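PDB 5YXT: reducing end xylose-releasing exo-oligoxylanase from Paenibacillus barengoltzii G22, which probably hydrolyses xylo-oligosaccharides from the reducing end to release xylose, as a glycoside hydrolase of family 8. Local coordinates for residues L31-W35 with M77-R83; Q290-A294 with Q336-C340. All coordinates share one frame; numbering follows the deposited sequence.

In the fold
The chain, far richer in helix than in strand, is expected to form the (α/α)6 barrel of glycoside hydrolase family 8. From the N terminus, helix 24-40 carries 31-35; the chain then runs through strands 48-51, 55-60 and 65-67 and returns along helix 68-80, where interaction 1 closes this loop. Much later, helix 281-294 opens interaction 2, strands 302-304 and 310-311 and helix 318-327 follow, and helix 335-345 closes it. The two contacts are in series, neither nested nor crossed, with centres about 27 Å apart and nearest atoms about 14 Å apart. Helix 355-369, beyond both loops, packs against L31 and M77 of interaction 1, bringing the C-terminal part onto the N-terminal helices.

Interaction 1. Residues L31-W35 with M77-R83; sequences LDETW and MAVQYDR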
loop_
_atom_site.group_PDB
_atom_site.type_symbol
_atom_site.label_atom_id
_atom_site.label_comp_id
_atom_site.label_asym_id
_atom_site.label_seq_id
_atom_site.Cartn_x
_atom_site.Cartn_y
_atom_site.Cartn_z
ATOM N N LEU C 31 -19.119 6.177 -21.469
ATOM C CA LEU C 31 -20.297 6.865 -20.952
ATOM C C LEU C 31 -21.455 6.802 -21.944
ATOM O O LEU C 31 -22.590 6.467 -21.578
ATOM C CB LEU C 31 -19.949 8.316 -20.615
ATOM C CG LEU C 31 -21.078 9.156 -20.011
ATOM C CD1 LEU C 31 -21.714 8.443 -18.818
ATOM C CD2 LEU C 31 -20.561 10.521 -19.598
ATOM N N ASP C 32 -21.190 7.125 -23.211
ATOM C CA ASP C 32 -22.266 7.121 -24.199
ATOM C C ASP C 32 -22.789 5.711 -24.452
ATOM O O ASP C 32 -23.997 5.521 -24.604
ATOM C CB ASP C 32 -21.795 7.769 -25.498
ATOM C CG ASP C 32 -21.412 9.220 -25.306
ATOM O OD1 ASP C 32 -22.034 9.864 -24.435
ATOM O OD2 ASP C 32 -20.490 9.714 -26.004
ATOM N N GLU C 33 -21.902 4.708 -24.503
ATOM C CA GLU C 33 -22.376 3.333 -24.676
ATOM C C GLU C 33 -23.208 2.885 -23.476
ATOM O O GLU C 33 -24.193 2.153 -23.629
ATOM C CB GLU C 33 -21.200 2.377 -24.887
ATOM C CG GLU C 33 -20.567 2.432 -26.268
ATOM C CD GLU C 33 -19.212 1.734 -26.314
ATOM O OE1 GLU C 33 -18.668 1.423 -25.229
ATOM O OE2 GLU C 33 -18.694 1.493 -27.432
ATOM N N THR C 34 -22.826 3.319 -22.272
ATOM C CA THR C 34 -23.591 2.974 -21.082
ATOM C C THR C 34 -24.965 3.625 -21.100
ATOM O O THR C 34 -25.974 2.973 -20.806
ATOM C CB THR C 34 -22.830 3.393 -19.830
ATOM O OG1 THR C 34 -21.566 2.726 -19.809
ATOM C CG2 THR C 34 -23.624 3.025 -18.583
ATOM N N TRP C 35 -25.024 4.926 -21.405
ATOM C CA TRP C 35 -26.318 5.580 -21.565
ATOM C C TRP C 35 -27.210 4.791 -22.521
ATOM O O TRP C 35 -28.363 4.475 -22.208
ATOM C CB TRP C 35 -26.143 7.027 -22.058
ATOM C CG TRP C 35 -27.465 7.660 -22.326
ATOM C CD1 TRP C 35 -28.101 7.743 -23.527
ATOM C CD2 TRP C 35 -28.354 8.238 -21.359
ATOM N NE1 TRP C 35 -29.325 8.351 -23.374
ATOM C CE2 TRP C 35 -29.504 8.666 -22.054
ATOM C CE3 TRP C 35 -28.285 8.443 -19.976
ATOM C CZ2 TRP C 35 -30.585 9.287 -21.412
ATOM C CZ3 TRP C 35 -29.356 9.068 -19.337
ATOM C CH2 TRP C 35 -30.493 9.478 -20.059
ATOM N N MET C 77 -29.923 11.208 -13.614
ATOM C CA MET C 77 -29.101 10.834 -14.768
ATOM C C MET C 77 -29.468 11.657 -16.001
ATOM O O MET C 77 -28.584 12.092 -16.748
ATOM C CB MET C 77 -29.215 9.329 -15.088
ATOM C CG MET C 77 -28.659 8.339 -14.053
ATOM S SD MET C 77 -29.764 6.905 -13.928
ATOM C CE MET C 77 -29.012 5.533 -14.769
ATOM N N ALA C 78 -30.764 11.876 -16.229
ATOM C CA ALA C 78 -31.197 12.580 -17.441
ATOM C C ALA C 78 -30.748 14.048 -17.436
ATOM O O ALA C 78 -30.321 14.579 -18.470
ATOM C CB ALA C 78 -32.717 12.473 -17.590
ATOM N N VAL C 79 -30.790 14.708 -16.278
ATOM C CA VAL C 79 -30.363 16.101 -16.251
ATOM C C VAL C 79 -28.839 16.202 -16.285
ATOM O O VAL C 79 -28.292 17.140 -16.876
ATOM C CB VAL C 79 -30.980 16.838 -15.043
ATOM C CG1 VAL C 79 -30.544 16.221 -13.727
ATOM C CG2 VAL C 79 -30.670 18.366 -15.094
ATOM N N GLN C 80 -28.117 15.243 -15.702
ATOM C CA GLN C 80 -26.660 15.281 -15.812
ATOM C C GLN C 80 -26.207 15.020 -17.246
ATOM O O GLN C 80 -25.250 15.635 -17.725
ATOM C CB GLN C 80 -26.033 14.267 -14.856
ATOM C CG GLN C 80 -26.196 14.616 -13.378
ATOM C CD GLN C 80 -25.527 15.919 -13.000
ATOM O OE1 GLN C 80 -24.626 16.379 -13.677
ATOM N NE2 GLN C 80 -25.980 16.524 -11.906
ATOM N N TYR C 81 -26.885 14.118 -17.941
ATOM C CA TYR C 81 -26.547 13.748 -19.308
ATOM C C TYR C 81 -27.233 14.620 -20.362
ATOM O O TYR C 81 -27.023 14.394 -21.557
ATOM C CB TYR C 81 -26.893 12.270 -19.543
ATOM C CG TYR C 81 -26.118 11.640 -20.680
ATOM C CD1 TYR C 81 -24.758 11.401 -20.576
ATOM C CD2 TYR C 81 -26.752 11.294 -21.859
ATOM C CE1 TYR C 81 -24.053 10.831 -21.623
ATOM C CE2 TYR C 81 -26.064 10.721 -22.903
ATOM C CZ TYR C 81 -24.719 10.493 -22.783
ATOM O OH TYR C 81 -24.047 9.925 -23.836
ATOM N N ASP C 82 -28.051 15.596 -19.952
ATOM C CA ASP C 82 -28.649 16.589 -20.858
ATOM C C ASP C 82 -29.644 15.949 -21.828
ATOM O O ASP C 82 -29.554 16.121 -23.046
ATOM C CB ASP C 82 -27.576 17.363 -21.627
ATOM C CG ASP C 82 -28.070 18.692 -22.136
ATOM O OD1 ASP C 82 -29.226 19.054 -21.834
ATOM O OD2 ASP C 82 -27.305 19.374 -22.853
ATOM N N ARG C 83 -30.607 15.203 -21.287
ATOM C CA ARG C 83 -31.720 14.690 -22.090
ATOM C C ARG C 83 -33.027 15.057 -21.403
ATOM O O ARG C 83 -33.567 14.308 -20.579
ATOM C CB ARG C 83 -31.595 13.199 -22.331
ATOM C CG ARG C 83 -30.739 12.919 -23.572
ATOM C CD ARG C 83 -29.748 11.826 -23.295
ATOM N NE ARG C 83 -29.084 11.244 -24.476
ATOM C CZ ARG C 83 -28.143 11.839 -25.216
ATOM N NH1 ARG C 83 -27.699 13.060 -24.911
ATOM N NH2 ARG C 83 -27.620 11.187 -26.255
#
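W35 and Y81 carry the contact as an offset stack, the indole five-membered ring lying 4.4 Å centroid to centroid from the Y81 ring with the planes tilted by 18°. The overlap is closest where W35 CG meets Y81 CE2, at 3.4 Å. W35 CB also sits over the Y81 face in a CH-pi contact, and at the far end of the indole CZ3 and CH2 reach M77 CB and A78 CB. L31 meets the CE1 rim of the tyrosine, its CG 3.8 Å from Y81 CE1. D32 OD1 is modelled implausibly close to the Y81 hydroxyl, so the nature of that meeting is doubtful.

R83 joins Y81 on the same indole face. Its CD packs 3.3 Å from W35 CZ2, and its guanidinium stands almost upright on the indole, planes 82° apart. R83 CZ lies 4.6 Å from the centroid of the five-membered ring, an off-centre cation-pi contact. One guanidinium face is in turn laid against Y81 CE2, 3.3 Å above the plane. W35 NE1 and R83 NE approach to 3.1 Å, but both are donors and do not bond; NE1 instead donates to E40, whose side chain R83 also touches.

W35 CG is anti to the backbone N (chi1 175°), which sends the indole off helix 24-40 across the end of helix 68-80. There D82 leaves the helix with positive phi and R83 takes the N-cap position before helix 84-98. F39 stacks on W35 as well, while L363 of helix 355-369 backs L31 and M77. The aromatic pair thus joins helix 24-40 to the turn between two successive helices, and the nearby carboxylate of E40 probably helps to balance the arginine charge held against the indole.

Interaction 2. Residues Q290-A294 with Q336-C340; sequences QAFFA and QAKAC
In the helical barrel expected of this family, segments 290-294 of helix 281-294 and 336-340 of helix 335-345 cross at 64°, their axes 10.0 Å apart at closest approach, and two glutamines, one from each helix, span the distance between them. Q290 reaches out from 281-294 with an extended chain. Its OE1 comes to 3.4 Å from A337 CA, and its CG and NE2 both lie against C340 SG, NE2 at 3.8 Å. No direct hydrogen bond joins the segments: Q290 NE2 donates instead to N325 O and to S329 OG, which fixes how the amide is turned. S329 OG also bonds A337 O, so one serine links the amide to the backbone of the partner helix. An alanine in place of Q290 would probably open a gap beside C340 SG and leave N325 O and S329 OG without this amide donor.

Q336 answers from the opposite helix, nearer the surface. With CG anti to the carbonyl carbon (chi1 -79°) and the chain straight beyond it, its amide spans to 281-294, OE1 resting 3.5 Å from A291 CA and NE2 3.3 Å from A294 CB. On this helix A339 packs against H4 of a second subunit. A water completes the outer edge, donating to A291 O at 2.8 Å and accepting a weak hydrogen bond from Q336 NE2 at 3.1 Å.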
loop_
_atom_site.group_PDB
_atom_site.type_symbol
_atom_site.label_atom_id
_atom_site.label_comp_id
_atom_site.label_asym_id
_atom_site.label_seq_id
_atom_site.Cartn_x
_atom_site.Cartn_y
_atom_site.Cartn_z
ATOM N N GLN C 290 -12.380 1.036 1.217
ATOM C CA GLN C 290 -11.614 0.473 0.111
ATOM C C GLN C 290 -10.606 -0.559 0.609
ATOM O O GLN C 290 -10.376 -1.574 -0.056
ATOM C CB GLN C 290 -10.932 1.592 -0.684
ATOM C CG GLN C 290 -11.939 2.488 -1.437
ATOM C CD GLN C 290 -11.300 3.452 -2.424
ATOM O OE1 GLN C 290 -10.170 3.913 -2.227
ATOM N NE2 GLN C 290 -12.026 3.769 -3.492
ATOM N N ALA C 291 -10.013 -0.328 1.784
ATOM C CA ALA C 291 -9.117 -1.324 2.367
ATOM C C ALA C 291 -9.863 -2.612 2.687
ATOM O O ALA C 291 -9.334 -3.713 2.483
ATOM C CB ALA C 291 -8.452 -0.773 3.628
ATOM N N PHE C 292 -11.094 -2.493 3.192
ATOM C CA PHE C 292 -11.870 -3.681 3.509
ATOM C C PHE C 292 -12.120 -4.517 2.267
ATOM O O PHE C 292 -12.022 -5.748 2.308
ATOM C CB PHE C 292 -13.200 -3.295 4.155
ATOM C CG PHE C 292 -14.053 -4.486 4.526
ATOM C CD1 PHE C 292 -13.777 -5.217 5.668
ATOM C CD2 PHE C 292 -15.106 -4.891 3.717
ATOM C CE1 PHE C 292 -14.553 -6.321 6.008
ATOM C CE2 PHE C 292 -15.882 -5.995 4.049
ATOM C CZ PHE C 292 -15.603 -6.703 5.193
ATOM N N PHE C 293 -12.464 -3.870 1.157
ATOM C CA PHE C 293 -12.821 -4.592 -0.054
ATOM C C PHE C 293 -11.627 -4.906 -0.939
ATOM O O PHE C 293 -11.789 -5.606 -1.943
ATOM C CB PHE C 293 -13.892 -3.804 -0.817
ATOM C CG PHE C 293 -15.245 -3.958 -0.202
ATOM C CD1 PHE C 293 -15.890 -5.182 -0.255
ATOM C CD2 PHE C 293 -15.823 -2.926 0.504
ATOM C CE1 PHE C 293 -17.120 -5.361 0.338
ATOM C CE2 PHE C 293 -17.064 -3.092 1.106
ATOM C CZ PHE C 293 -17.708 -4.311 1.023
ATOM N N ALA C 294 -10.433 -4.449 -0.561
ATOM C CA ALA C 294 -9.243 -4.709 -1.366
ATOM C C ALA C 294 -8.947 -6.202 -1.471
ATOM O O ALA C 294 -8.599 -6.693 -2.549
ATOM C CB ALA C 294 -8.043 -3.968 -0.780
ATOM N N GLN C 336 -4.918 1.619 -3.730
ATOM C CA GLN C 336 -6.215 0.974 -3.565
ATOM C C GLN C 336 -7.320 1.772 -4.244
ATOM O O GLN C 336 -8.283 1.186 -4.745
ATOM C CB GLN C 336 -6.532 0.759 -2.079
ATOM C CG GLN C 336 -5.818 -0.456 -1.457
ATOM C CD GLN C 336 -6.092 -0.624 0.029
ATOM O OE1 GLN C 336 -6.496 0.318 0.719
ATOM N NE2 GLN C 336 -5.860 -1.832 0.535
ATOM N N ALA C 337 -7.197 3.101 -4.272
ATOM C CA ALA C 337 -8.177 3.920 -4.978
ATOM C C ALA C 337 -8.122 3.666 -6.475
ATOM O O ALA C 337 -9.161 3.568 -7.137
ATOM C CB ALA C 337 -7.935 5.399 -4.682
ATOM N N LYS C 338 -6.913 3.555 -7.025
ATOM C CA LYS C 338 -6.778 3.239 -8.440
ATOM C C LYS C 338 -7.252 1.826 -8.748
ATOM O O LYS C 338 -7.803 1.583 -9.828
ATOM C CB LYS C 338 -5.326 3.424 -8.875
ATOM N N ALA C 339 -7.056 0.888 -7.822
ATOM C CA ALA C 339 -7.504 -0.478 -8.061
ATOM C C ALA C 339 -9.030 -0.570 -8.083
ATOM O O ALA C 339 -9.601 -1.255 -8.943
ATOM C CB ALA C 339 -6.916 -1.416 -7.009
ATOM N N CYS C 340 -9.707 0.111 -7.152
ATOM C CA CYS C 340 -11.171 0.125 -7.169
ATOM C C CYS C 340 -11.701 0.663 -8.492
ATOM O O CYS C 340 -12.686 0.148 -9.033
ATOM C CB CYS C 340 -11.710 0.956 -6.002
ATOM S SG CYS C 340 -11.601 0.118 -4.375
HETATM O O HOH W 1 -6.596 -3.955 2.726
#